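Local coordinates for D-glyceraldehyde dehydrogenase (NADP(+)) (Thermoplasma acidophilum, PDB 5IZD), which oxidises D-glyceraldehyde to (R)-glycerate with NADP(+) in the non-phosphorylated Entner-Doudoroff pathway, working as a homotetramer, at residues L5-Q10 against V42-D47; I68-E73 against V189-P194; K77-L82 against E99-V104; G179-I184 against L198-G203. One frame throughout, in Å; residues are numbered along the deposited sequence.

Contact 1 (L5-Q10 against V42-D47)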
loop_
_atom_site.group_PDB
_atom_site.type_symbol
_atom_site.label_atom_id
_atom_site.label_comp_id
_atom_site.label_asym_id
_atom_site.label_seq_id
_atom_site.Cartn_x
_atom_site.Cartn_y
_atom_site.Cartn_z
ATOM N N LEU A 5 38.396 10.637 12.665
ATOM C CA LEU A 5 37.447 10.905 11.615
ATOM C C LEU A 5 37.552 9.822 10.518
ATOM O O LEU A 5 38.621 9.287 10.287
ATOM C CB LEU A 5 37.722 12.297 11.046
ATOM C CG LEU A 5 37.882 13.398 12.097
ATOM C CD1 LEU A 5 38.143 14.706 11.360
ATOM C CD2 LEU A 5 36.631 13.505 12.973
ATOM N N TYR A 6 36.441 9.535 9.835
ATOM C CA TYR A 6 36.472 8.746 8.606
ATOM C C TYR A 6 35.930 9.606 7.478
ATOM O O TYR A 6 34.731 9.933 7.454
ATOM C CB TYR A 6 35.698 7.440 8.754
ATOM C CG TYR A 6 35.903 6.434 7.630
ATOM C CD1 TYR A 6 37.106 5.695 7.516
ATOM C CD2 TYR A 6 34.931 6.197 6.707
ATOM C CE1 TYR A 6 37.281 4.754 6.486
ATOM C CE2 TYR A 6 35.107 5.271 5.684
ATOM C CZ TYR A 6 36.267 4.544 5.596
ATOM O OH TYR A 6 36.405 3.634 4.591
ATOM N N ILE A 7 36.823 10.056 6.598
ATOM C CA ILE A 7 36.475 10.981 5.510
ATOM C C ILE A 7 36.981 10.445 4.166
ATOM O O ILE A 7 38.151 10.125 4.054
ATOM C CB ILE A 7 37.044 12.393 5.782
ATOM C CG1 ILE A 7 36.348 12.974 7.002
ATOM C CG2 ILE A 7 36.809 13.331 4.589
ATOM C CD1 ILE A 7 37.165 13.986 7.731
ATOM N N ASP A 8 36.086 10.317 3.171
ATOM C CA ASP A 8 36.465 9.780 1.821
ATOM C C ASP A 8 37.312 8.502 1.905
ATOM O O ASP A 8 38.355 8.375 1.210
ATOM C CB ASP A 8 37.223 10.834 0.949
ATOM C CG ASP A 8 37.197 10.489 -0.597
ATOM O OD1 ASP A 8 36.151 10.075 -1.165
ATOM O OD2 ASP A 8 38.263 10.591 -1.245
ATOM N N GLY A 9 36.880 7.593 2.767
ATOM C CA GLY A 9 37.455 6.268 2.840
ATOM C C GLY A 9 38.782 6.111 3.577
ATOM O O GLY A 9 39.386 5.074 3.447
ATOM N N GLN A 10 39.179 7.118 4.370
ATOM C CA GLN A 10 40.371 7.112 5.234
ATOM C C GLN A 10 40.041 7.533 6.679
ATOM O O GLN A 10 39.211 8.439 6.903
ATOM C CB GLN A 10 41.405 8.113 4.719
ATOM C CG GLN A 10 41.497 8.311 3.223
ATOM C CD GLN A 10 42.703 9.173 2.878
ATOM O OE1 GLN A 10 42.814 10.312 3.343
ATOM N NE2 GLN A 10 43.664 8.608 2.150
ATOM N N VAL A 42 34.327 18.907 7.399
ATOM C CA VAL A 42 32.932 18.760 7.028
ATOM C C VAL A 42 32.722 18.861 5.516
ATOM O O VAL A 42 32.105 17.988 4.930
ATOM C CB VAL A 42 32.055 19.817 7.749
ATOM C CG1 VAL A 42 30.662 19.823 7.212
ATOM C CG2 VAL A 42 32.023 19.551 9.258
ATOM N N ASP A 43 33.233 19.927 4.910
ATOM C CA ASP A 43 33.245 20.057 3.447
ATOM C C ASP A 43 33.810 18.829 2.718
ATOM O O ASP A 43 33.128 18.321 1.829
ATOM C CB ASP A 43 33.953 21.336 2.998
ATOM C CG ASP A 43 33.128 22.584 3.278
ATOM O OD1 ASP A 43 31.949 22.501 3.610
ATOM O OD2 ASP A 43 33.665 23.695 3.186
ATOM N N ARG A 44 34.997 18.336 3.078
ATOM C CA ARG A 44 35.523 17.138 2.415
ATOM C C ARG A 44 34.591 15.943 2.573
ATOM O O ARG A 44 34.407 15.169 1.616
ATOM C CB ARG A 44 36.909 16.710 2.902
ATOM C CG ARG A 44 38.055 17.597 2.466
ATOM C CD ARG A 44 39.428 16.898 2.485
ATOM N NE ARG A 44 39.676 15.984 3.609
ATOM C CZ ARG A 44 39.943 16.347 4.874
ATOM N NH1 ARG A 44 39.986 17.649 5.255
ATOM N NH2 ARG A 44 40.159 15.391 5.785
ATOM N N ALA A 45 33.994 15.800 3.768
ATOM C CA ALA A 45 33.109 14.679 4.026
ATOM C C ALA A 45 31.839 14.755 3.170
ATOM O O ALA A 45 31.481 13.769 2.545
ATOM C CB ALA A 45 32.797 14.557 5.514
ATOM N N ILE A 46 31.189 15.918 3.127
ATOM C CA ILE A 46 30.008 16.120 2.308
ATOM C C ILE A 46 30.322 15.969 0.825
ATOM O O ILE A 46 29.559 15.337 0.102
ATOM C CB ILE A 46 29.325 17.475 2.611
ATOM C CG1 ILE A 46 28.620 17.406 3.966
ATOM C CG2 ILE A 46 28.308 17.846 1.534
ATOM C CD1 ILE A 46 28.273 18.767 4.509
ATOM N N ASP A 47 31.422 16.564 0.378
ATOM C CA ASP A 47 31.978 16.337 -0.996
ATOM C C ASP A 47 32.261 14.871 -1.363
ATOM O O ASP A 47 31.874 14.436 -2.446
ATOM C CB ASP A 47 33.212 17.201 -1.278
ATOM C CG ASP A 47 32.875 18.698 -1.377
ATOM O OD1 ASP A 47 31.698 19.132 -1.353
ATOM O OD2 ASP A 47 33.792 19.496 -1.441
#

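Contact 2 (I68-E73 against V189-P194)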
loop_
_atom_site.group_PDB
_atom_site.type_symbol
_atom_site.label_atom_id
_atom_site.label_comp_id
_atom_site.label_asym_id
_atom_site.label_seq_id
_atom_site.Cartn_x
_atom_site.Cartn_y
_atom_site.Cartn_z
ATOM N N ILE A 68 25.182 -4.361 3.956
ATOM C CA ILE A 68 24.586 -4.065 5.258
ATOM C C ILE A 68 24.428 -5.326 6.125
ATOM O O ILE A 68 24.668 -5.254 7.385
ATOM C CB ILE A 68 23.235 -3.322 5.116
ATOM C CG1 ILE A 68 23.437 -1.937 4.479
ATOM C CG2 ILE A 68 22.481 -3.208 6.446
ATOM C CD1 ILE A 68 22.209 -1.383 3.800
ATOM N N TYR A 69 24.055 -6.456 5.498
ATOM C CA TYR A 69 23.956 -7.738 6.232
ATOM C C TYR A 69 25.329 -8.229 6.798
ATOM O O TYR A 69 25.420 -8.743 7.909
ATOM C CB TYR A 69 23.343 -8.858 5.367
ATOM C CG TYR A 69 21.824 -8.786 5.093
ATOM C CD1 TYR A 69 20.898 -8.674 6.127
ATOM C CD2 TYR A 69 21.330 -8.876 3.779
ATOM C CE1 TYR A 69 19.525 -8.692 5.874
ATOM C CE2 TYR A 69 19.959 -8.842 3.499
ATOM C CZ TYR A 69 19.060 -8.734 4.543
ATOM O OH TYR A 69 17.716 -8.740 4.277
ATOM N N ARG A 70 26.374 -8.004 6.026
ATOM C CA ARG A 70 27.745 -8.322 6.371
ATOM C C ARG A 70 28.079 -7.537 7.640
ATOM O O ARG A 70 28.497 -8.115 8.589
ATOM C CB ARG A 70 28.659 -7.949 5.227
ATOM C CG ARG A 70 29.889 -8.828 5.083
ATOM C CD ARG A 70 30.059 -9.292 3.637
ATOM N NE ARG A 70 30.438 -8.180 2.812
ATOM C CZ ARG A 70 30.105 -8.036 1.550
ATOM N NH1 ARG A 70 30.508 -6.971 0.899
ATOM N NH2 ARG A 70 29.391 -8.967 0.947
ATOM N N ALA A 71 27.845 -6.231 7.634
ATOM C CA ALA A 71 28.007 -5.362 8.831
ATOM C C ALA A 71 27.267 -5.901 10.037
ATOM O O ALA A 71 27.828 -6.047 11.101
ATOM C CB ALA A 71 27.593 -3.938 8.580
ATOM N N LYS A 72 26.003 -6.236 9.842
ATOM C CA LYS A 72 25.272 -6.914 10.889
ATOM C C LYS A 72 26.017 -8.157 11.448
ATOM O O LYS A 72 26.178 -8.241 12.655
ATOM C CB LYS A 72 23.899 -7.343 10.458
ATOM C CG LYS A 72 23.042 -7.666 11.671
ATOM C CD LYS A 72 21.977 -8.672 11.378
ATOM C CE LYS A 72 22.513 -10.037 11.056
ATOM N NZ LYS A 72 21.328 -10.926 11.006
ATOM N N GLU A 73 26.451 -9.077 10.581
ATOM C CA GLU A 73 27.169 -10.287 11.028
ATOM C C GLU A 73 28.484 -9.965 11.791
ATOM O O GLU A 73 28.777 -10.639 12.765
ATOM C CB GLU A 73 27.504 -11.220 9.881
ATOM C CG GLU A 73 26.277 -11.777 9.145
ATOM C CD GLU A 73 26.614 -12.232 7.713
ATOM O OE1 GLU A 73 27.667 -12.893 7.484
ATOM O OE2 GLU A 73 25.839 -11.924 6.812
ATOM N N VAL A 189 32.492 -0.104 7.440
ATOM C CA VAL A 189 33.730 -0.078 6.645
ATOM C C VAL A 189 34.298 -1.496 6.385
ATOM O O VAL A 189 34.485 -1.889 5.208
ATOM C CB VAL A 189 34.829 0.859 7.225
ATOM C CG1 VAL A 189 36.092 0.814 6.364
ATOM C CG2 VAL A 189 34.318 2.288 7.223
ATOM N N GLU A 190 34.497 -2.280 7.426
ATOM C CA GLU A 190 35.003 -3.639 7.246
ATOM C C GLU A 190 34.050 -4.530 6.426
ATOM O O GLU A 190 34.501 -5.470 5.811
ATOM C CB GLU A 190 35.335 -4.280 8.596
ATOM C CG GLU A 190 36.467 -3.565 9.343
ATOM C CD GLU A 190 36.531 -3.846 10.852
ATOM O OE1 GLU A 190 37.569 -3.438 11.466
ATOM O OE2 GLU A 190 35.580 -4.458 11.429
ATOM N N ALA A 191 32.741 -4.232 6.393
ATOM C CA ALA A 191 31.785 -4.999 5.602
ATOM C C ALA A 191 31.829 -4.648 4.105
ATOM O O ALA A 191 31.117 -5.299 3.301
ATOM C CB ALA A 191 30.378 -4.808 6.144
ATOM N N GLY A 192 32.604 -3.613 3.719
ATOM C CA GLY A 192 32.724 -3.197 2.304
ATOM C C GLY A 192 31.963 -1.969 1.812
ATOM O O GLY A 192 31.835 -1.784 0.596
ATOM N N VAL A 193 31.465 -1.107 2.707
ATOM C CA VAL A 193 30.849 0.155 2.238
ATOM C C VAL A 193 31.871 0.907 1.365
ATOM O O VAL A 193 32.925 1.166 1.829
ATOM C CB VAL A 193 30.395 1.071 3.401
ATOM C CG1 VAL A 193 29.994 2.445 2.884
ATOM C CG2 VAL A 193 29.224 0.442 4.103
ATOM N N PRO A 194 31.526 1.266 0.117
ATOM C CA PRO A 194 32.517 1.965 -0.711
ATOM C C PRO A 194 32.932 3.353 -0.181
ATOM O O PRO A 194 32.166 3.983 0.597
ATOM C CB PRO A 194 31.826 2.111 -2.068
ATOM C CG PRO A 194 30.647 1.207 -2.054
ATOM C CD PRO A 194 30.249 1.098 -0.587
#

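Contact 3 (K77-L82 against E99-V104)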
loop_
_atom_site.group_PDB
_atom_site.type_symbol
_atom_site.label_atom_id
_atom_site.label_comp_id
_atom_site.label_asym_id
_atom_site.label_seq_id
_atom_site.Cartn_x
_atom_site.Cartn_y
_atom_site.Cartn_z
ATOM N N LYS A 77 29.313 -10.960 15.663
ATOM C CA LYS A 77 30.491 -11.747 15.998
ATOM C C LYS A 77 31.328 -11.084 17.112
ATOM O O LYS A 77 31.871 -11.759 17.963
ATOM C CB LYS A 77 31.367 -11.945 14.736
ATOM N N ASN A 78 31.380 -9.756 17.105
ATOM C CA ASN A 78 32.235 -8.971 17.995
ATOM C C ASN A 78 31.460 -8.116 18.975
ATOM O O ASN A 78 32.002 -7.131 19.483
ATOM C CB ASN A 78 33.050 -8.062 17.106
ATOM C CG ASN A 78 33.978 -8.823 16.208
ATOM O OD1 ASN A 78 35.021 -9.232 16.658
ATOM N ND2 ASN A 78 33.605 -9.014 14.935
ATOM N N ARG A 79 30.193 -8.473 19.190
ATOM C CA ARG A 79 29.237 -7.724 20.015
ATOM C C ARG A 79 29.722 -7.284 21.366
ATOM O O ARG A 79 29.489 -6.190 21.769
ATOM C CB ARG A 79 27.867 -8.384 20.106
ATOM C CG ARG A 79 27.801 -9.756 20.707
ATOM C CD ARG A 79 26.367 -10.214 20.846
ATOM N NE ARG A 79 25.655 -9.362 21.750
ATOM C CZ ARG A 79 24.355 -9.172 21.771
ATOM N NH1 ARG A 79 23.849 -8.379 22.674
ATOM N NH2 ARG A 79 23.561 -9.773 20.908
ATOM N N ALA A 80 30.411 -8.172 22.039
ATOM C CA ALA A 80 31.027 -7.873 23.322
ATOM C C ALA A 80 31.810 -6.549 23.355
ATOM O O ALA A 80 31.705 -5.809 24.326
ATOM C CB ALA A 80 31.963 -9.020 23.750
ATOM N N GLU A 81 32.576 -6.252 22.313
ATOM C CA GLU A 81 33.344 -5.007 22.268
ATOM C C GLU A 81 32.404 -3.773 22.315
ATOM O O GLU A 81 32.648 -2.775 23.009
ATOM C CB GLU A 81 34.218 -4.965 21.015
ATOM C CG GLU A 81 35.344 -6.007 20.974
ATOM C CD GLU A 81 36.087 -5.946 19.624
ATOM O OE1 GLU A 81 35.736 -5.074 18.775
ATOM O OE2 GLU A 81 36.966 -6.775 19.360
ATOM N N LEU A 82 31.279 -3.870 21.659
ATOM C CA LEU A 82 30.342 -2.772 21.665
ATOM C C LEU A 82 29.605 -2.616 22.995
ATOM O O LEU A 82 29.403 -1.500 23.446
ATOM C CB LEU A 82 29.328 -2.935 20.521
ATOM C CG LEU A 82 28.348 -1.777 20.467
ATOM C CD1 LEU A 82 29.046 -0.436 20.279
ATOM C CD2 LEU A 82 27.388 -2.010 19.317
ATOM N N GLU A 99 21.045 -5.352 25.760
ATOM C CA GLU A 99 19.784 -5.081 25.096
ATOM C C GLU A 99 19.956 -4.056 23.955
ATOM O O GLU A 99 19.446 -4.262 22.866
ATOM C CB GLU A 99 18.716 -4.675 26.134
ATOM C CG GLU A 99 17.602 -3.825 25.635
ATOM C CD GLU A 99 16.521 -3.621 26.685
ATOM O OE1 GLU A 99 15.338 -3.619 26.260
ATOM O OE2 GLU A 99 16.844 -3.426 27.877
ATOM N N GLU A 100 20.742 -3.019 24.173
ATOM C CA GLU A 100 20.989 -2.051 23.136
ATOM C C GLU A 100 21.663 -2.653 21.908
ATOM O O GLU A 100 21.325 -2.334 20.797
ATOM C CB GLU A 100 21.738 -0.840 23.644
ATOM C CG GLU A 100 21.905 0.192 22.564
ATOM C CD GLU A 100 22.302 1.550 23.048
ATOM O OE1 GLU A 100 22.405 1.776 24.253
ATOM O OE2 GLU A 100 22.515 2.393 22.209
ATOM N N VAL A 101 22.611 -3.543 22.131
ATOM C CA VAL A 101 23.309 -4.196 21.055
ATOM C C VAL A 101 22.388 -5.204 20.338
ATOM O O VAL A 101 22.441 -5.366 19.158
ATOM C CB VAL A 101 24.643 -4.787 21.540
ATOM C CG1 VAL A 101 25.329 -5.522 20.428
ATOM C CG2 VAL A 101 25.530 -3.666 22.054
ATOM N N ASP A 102 21.522 -5.850 21.083
ATOM C CA ASP A 102 20.544 -6.741 20.529
ATOM C C ASP A 102 19.757 -5.913 19.487
ATOM O O ASP A 102 19.535 -6.325 18.395
ATOM C CB ASP A 102 19.578 -7.177 21.619
ATOM C CG ASP A 102 20.054 -8.380 22.407
ATOM O OD1 ASP A 102 21.067 -8.958 22.067
ATOM O OD2 ASP A 102 19.385 -8.768 23.354
ATOM N N GLY A 103 19.357 -4.728 19.895
ATOM C CA GLY A 103 18.596 -3.806 19.101
ATOM C C GLY A 103 19.300 -3.282 17.895
ATOM O O GLY A 103 18.684 -3.015 16.904
ATOM N N VAL A 104 20.606 -3.134 17.981
ATOM C CA VAL A 104 21.379 -2.672 16.866
ATOM C C VAL A 104 21.277 -3.748 15.784
ATOM O O VAL A 104 21.088 -3.451 14.654
ATOM C CB VAL A 104 22.868 -2.406 17.261
ATOM C CG1 VAL A 104 23.789 -2.434 16.074
ATOM C CG2 VAL A 104 23.045 -1.091 17.986
#

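Contact 4 (G179-I184 against L198-G203)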
loop_
_atom_site.group_PDB
_atom_site.type_symbol
_atom_site.label_atom_id
_atom_site.label_comp_id
_atom_site.label_asym_id
_atom_site.label_seq_id
_atom_site.Cartn_x
_atom_site.Cartn_y
_atom_site.Cartn_z
ATOM N N GLY A 179 32.530 6.965 20.835
ATOM C CA GLY A 179 33.204 5.650 20.709
ATOM C C GLY A 179 32.266 4.595 20.075
ATOM O O GLY A 179 32.658 3.805 19.199
ATOM N N SER A 180 31.031 4.573 20.525
ATOM C CA SER A 180 30.128 3.527 20.048
ATOM C C SER A 180 29.800 3.771 18.561
ATOM O O SER A 180 29.735 2.837 17.762
ATOM C CB SER A 180 28.906 3.400 20.977
ATOM O OG SER A 180 28.212 4.621 21.054
ATOM N N ALA A 181 29.711 5.035 18.171
ATOM C CA ALA A 181 29.408 5.374 16.788
ATOM C C ALA A 181 30.590 4.967 15.897
ATOM O O ALA A 181 30.424 4.382 14.845
ATOM C CB ALA A 181 29.142 6.849 16.670
ATOM N N GLU A 182 31.789 5.308 16.353
ATOM C CA GLU A 182 32.991 5.021 15.595
ATOM C C GLU A 182 33.092 3.556 15.390
ATOM O O GLU A 182 33.510 3.125 14.349
ATOM C CB GLU A 182 34.258 5.453 16.325
ATOM C CG GLU A 182 35.460 5.476 15.387
ATOM C CD GLU A 182 36.755 5.167 16.038
ATOM O OE1 GLU A 182 36.777 4.232 16.882
ATOM O OE2 GLU A 182 37.768 5.860 15.697
ATOM N N TRP A 183 32.809 2.795 16.432
ATOM C CA TRP A 183 32.941 1.341 16.349
ATOM C C TRP A 183 31.950 0.718 15.294
ATOM O O TRP A 183 32.340 -0.138 14.464
ATOM C CB TRP A 183 32.791 0.736 17.731
ATOM C CG TRP A 183 32.999 -0.730 17.824
ATOM C CD1 TRP A 183 34.137 -1.351 18.197
ATOM C CD2 TRP A 183 32.024 -1.790 17.539
ATOM N NE1 TRP A 183 33.956 -2.718 18.186
ATOM C CE2 TRP A 183 32.664 -3.014 17.824
ATOM C CE3 TRP A 183 30.703 -1.807 17.124
ATOM C CZ2 TRP A 183 32.033 -4.253 17.649
ATOM C CZ3 TRP A 183 30.031 -3.056 16.963
ATOM C CH2 TRP A 183 30.713 -4.256 17.220
ATOM N N ILE A 184 30.729 1.216 15.284
ATOM C CA ILE A 184 29.725 0.781 14.313
ATOM C C ILE A 184 30.138 1.133 12.908
ATOM O O ILE A 184 30.107 0.272 12.040
ATOM C CB ILE A 184 28.333 1.369 14.647
ATOM C CG1 ILE A 184 27.821 0.690 15.911
ATOM C CG2 ILE A 184 27.345 1.132 13.513
ATOM C CD1 ILE A 184 26.723 1.430 16.605
ATOM N N LEU A 198 29.903 6.500 3.337
ATOM C CA LEU A 198 29.718 6.696 4.753
ATOM C C LEU A 198 30.892 7.493 5.314
ATOM O O LEU A 198 32.017 7.047 5.224
ATOM C CB LEU A 198 29.652 5.347 5.478
ATOM C CG LEU A 198 29.450 5.421 7.003
ATOM C CD1 LEU A 198 28.202 6.200 7.353
ATOM C CD2 LEU A 198 29.349 4.028 7.575
ATOM N N ASN A 199 30.605 8.642 5.910
ATOM C CA ASN A 199 31.629 9.504 6.517
ATOM C C ASN A 199 31.255 9.792 7.970
ATOM O O ASN A 199 30.076 9.949 8.292
ATOM C CB ASN A 199 31.791 10.804 5.736
ATOM C CG ASN A 199 32.027 10.563 4.256
ATOM O OD1 ASN A 199 33.190 10.481 3.804
ATOM N ND2 ASN A 199 30.967 10.396 3.507
ATOM N N PHE A 200 32.294 9.945 8.811
ATOM C CA PHE A 200 32.182 10.032 10.256
ATOM C C PHE A 200 32.933 11.263 10.704
ATOM O O PHE A 200 34.166 11.368 10.503
ATOM C CB PHE A 200 32.798 8.789 10.900
ATOM C CG PHE A 200 32.705 8.749 12.409
ATOM C CD1 PHE A 200 31.484 8.619 13.050
ATOM C CD2 PHE A 200 33.839 8.862 13.189
ATOM C CE1 PHE A 200 31.412 8.542 14.439
ATOM C CE2 PHE A 200 33.767 8.806 14.599
ATOM C CZ PHE A 200 32.530 8.652 15.217
ATOM N N ILE A 201 32.187 12.182 11.296
ATOM C CA ILE A 201 32.686 13.481 11.713
ATOM C C ILE A 201 32.284 13.690 13.176
ATOM O O ILE A 201 31.072 13.654 13.522
ATOM C CB ILE A 201 32.047 14.592 10.866
ATOM C CG1 ILE A 201 32.649 14.623 9.474
ATOM C CG2 ILE A 201 32.238 15.960 11.521
ATOM C CD1 ILE A 201 34.073 15.133 9.427
ATOM N N THR A 202 33.269 13.940 14.028
ATOM C CA THR A 202 33.032 14.259 15.417
ATOM C C THR A 202 33.444 15.729 15.602
ATOM O O THR A 202 34.270 16.265 14.856
ATOM C CB THR A 202 33.867 13.367 16.413
ATOM O OG1 THR A 202 35.273 13.447 16.132
ATOM C CG2 THR A 202 33.387 11.878 16.367
ATOM N N GLY A 203 32.862 16.345 16.617
ATOM C CA GLY A 203 33.086 17.733 16.956
ATOM C C GLY A 203 31.820 18.272 17.573
ATOM O O GLY A 203 30.692 17.749 17.297
#

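Contact 1 (L5-Q10 against V42-D47)
Ile7, the last residue of strand 2-7, rests its branched side chain on one turn of helix 39-77, where Arg44 and Ala45 receive it. The CA atoms of Ile7 and Ala45 lie 5.2 Å apart, a close approach that the small alanine permits. The branches of the isoleucine share the contact. With chi1 at -66°, CG2 stands anti to the backbone N and reaches the helix, 3.8 Å from Arg44 CB and equally near Ala45 N. The other branch faces the alanine methyl more loosely, Ile7 CG1 being 4.2 Å from Ala45 CB, and then carries its terminal methyl toward the arginine, where Ile7 CD1 lies 3.8 Å from Arg44 NH2.

Arg44 crosses the isoleucine at about a right angle. Its chain bends at chi3 (-39°), bringing NE and NH2 close to the isoleucine methyls, and CD1 meets the guanidinium obliquely. This meeting is one of van der Waals contact; the charge is answered within the helix, by a salt bridge from Arg44 NH1 to Asp41 OD1 that probably steadies the group beside Ile7. No hydrogen bond joins the two segments.

Beyond Ile7 the chain reverses in a type I' turn running to Gln10, the tight two-residue turn of a beta hairpin, closed by Ile7 N to Gln10 O at 2.9 Å. The hairpin partner, strand 10-12, supplies Val12 against both Ile7 and Arg44. Ile201 also touches Ile7, Tyr6 pairs through its backbone with Phe200 of strand 198-200, and Val42 packs on helix 205-214.

Contact 2 (I68-E73 against V189-P194)
Arg70 and Ala191 supply the polar part of this contact, in which a long side chain from helix 39-77 closes on the end of helix 178-190. The guanidinium grips one carbonyl oxygen side-on with two nitrogens: Arg70 NE and NH1 each lie 3.0 Å from Ala191 O. Sharing one acceptor bends both bonds, with N-H...O angles both near 139°, and the oxygen sits at the guanidinium edge, slightly tilted from its plane. Bends at chi2 and chi3 curl the arginine chain round so that its nitrogens return to this carbonyl.

That carbonyl belongs to a helix terminus. Gly192 leaves the helical conformation with phi of 102° in a Schellman motif, whose bonds back into the last turn include Gly192 N to Val189 O, and a CB there would lie only 3.2 Å from Arg70 NH1. A positive group at this C-terminal end is likely to be favoured by the helix dipole. The helix is the crossover of the beta-alpha-beta unit formed with strands 168-172 and 198-200.

The apolar part is a close meeting of alanines. Ala191 points its methyl onto helix 39-77, where Ala191 CB comes within 3.3 Å of Ala71 N, a tight fit against the backbone. The two methyls also meet directly, Ala71 CB being 3.8 Å from Ala191 CB, while Arg70 CB touches the same methyl at 3.7 Å. Phe188 of helix 178-190 packs on Ala71 as well. Nearby on helix 39-77, Tyr69 OH is hydrogen-bonded to Glu113 of a second subunit.

Contact 3 (K77-L82 against E99-V104)
Leu82 and Val101 form the tight, buried side of this contact between helix 79-90 and helix 94-112, while Arg79 and Asp102 make its more open, charged side. Val101 projects between the two partners of the first helix and gives each a methyl. CG2 fits against the leucine, with Leu82 CD2 and Leu82 CG both 3.7 Å from Val101 CG2. CG1 lies 3.8 Å from Arg79 CB and also approaches one face of the guanidinium, offset toward its rim, so the apolar packing extends beneath the charged group.

Further out, Arg79 reaches past the valine to the exposed Asp102. Its CG lies between the backbone N and the carbonyl carbon (chi1 61°), and a bend at chi3 brings the guanidinium over to the second helix. Both terminal nitrogens grip one oxygen, Arg79 NH1 and NH2 each standing 2.9 Å from Asp102 OD1 in an end-on salt bridge. The oxygen lies in the guanidinium plane; the carboxylate is turned 82° to it, NH2 meeting Asp102 OD1 nearly along its C-O axis and NH1 from above the carboxylate plane. Arg79 NH1 is also salt-bridged to Glu83 of its own helix, the stronger partner. A methionine in place of Arg79 would probably leave Asp102 and Glu83 without the positive charge they share.

Around this helical pair, Leu82 packs on Ser180 and Trp183 of helix 178-190, and Val101 touches Ile86 of helix 79-90. Glu100 OE2 accepts hydrogen bonds from Ala152 N and Gly153 N at the start of helix 153-164, while Glu99 packs on Thr486 of a third subunit.

Contact 4 (G179-I184 against L198-G203)
Glu182 and Phe200 bring their CA atoms to 7.4 Å where helix 178-190 lies against strand 198-200, the helix and second strand of a beta-alpha-beta crossover that begins with strand 168-172. This unit belongs to the NADP-binding part of the aldehyde dehydrogenase fold, and Gly203, just beyond the strand, touches the bound coenzyme.

Phe200 spans the gap. Its CG is anti to the backbone N (chi1 -178°), which carries the ring from the strand to the helix. There Glu182 backs onto one ring face in a CH-pi contact, with Glu182 CA 4.1 Å from the Phe200 ring centroid and 28° off the ring normal. The rim is met by the neighbouring alanine: Ala181 CB lies 3.6 Å from Phe200 CE1, near the ring plane. At the far end of the ring, Phe200 CZ comes within 3.6 Å of Glu182 N. Pro173, which by similarity contributes to NADP binding, touches both Ala181 and Phe200. A serine at Phe200 would probably open a gap between helix and strand, stripping the Ala181 methyl and the Glu182 backbone of their aromatic support.

The glutamate itself crosses the phenylalanine at about a right angle. Glu182 CG rests 3.8 Å from Phe200 CE2, and the chain then leads its carboxylate away to Lys4, whose backbone N donates to Glu182 OE2.

From the N terminus, contact 1 closes first, bringing strand 2-7 onto the start of helix 39-77. That helix runs on to contact 2, which closes a loop of more than a hundred residues by meeting the end of helix 178-190. Nested inside this loop is contact 3, a short closure between helices 79-90 and 94-112. Contact 4 joins helix 178-190 to strand 198-200 and crosses contact 2 along the chain. Contacts 1 and 4 meet where Asp8 N lies 3.0 Å from Asn199 OD1, a probable hydrogen bond; contacts 3 and 4 meet at Glu81 and Trp183. Contacts 1, 2 and 4 tie the N-terminal strand and helix 39-77 to the coenzyme-binding crossover; contact 3 pairs helices beside it.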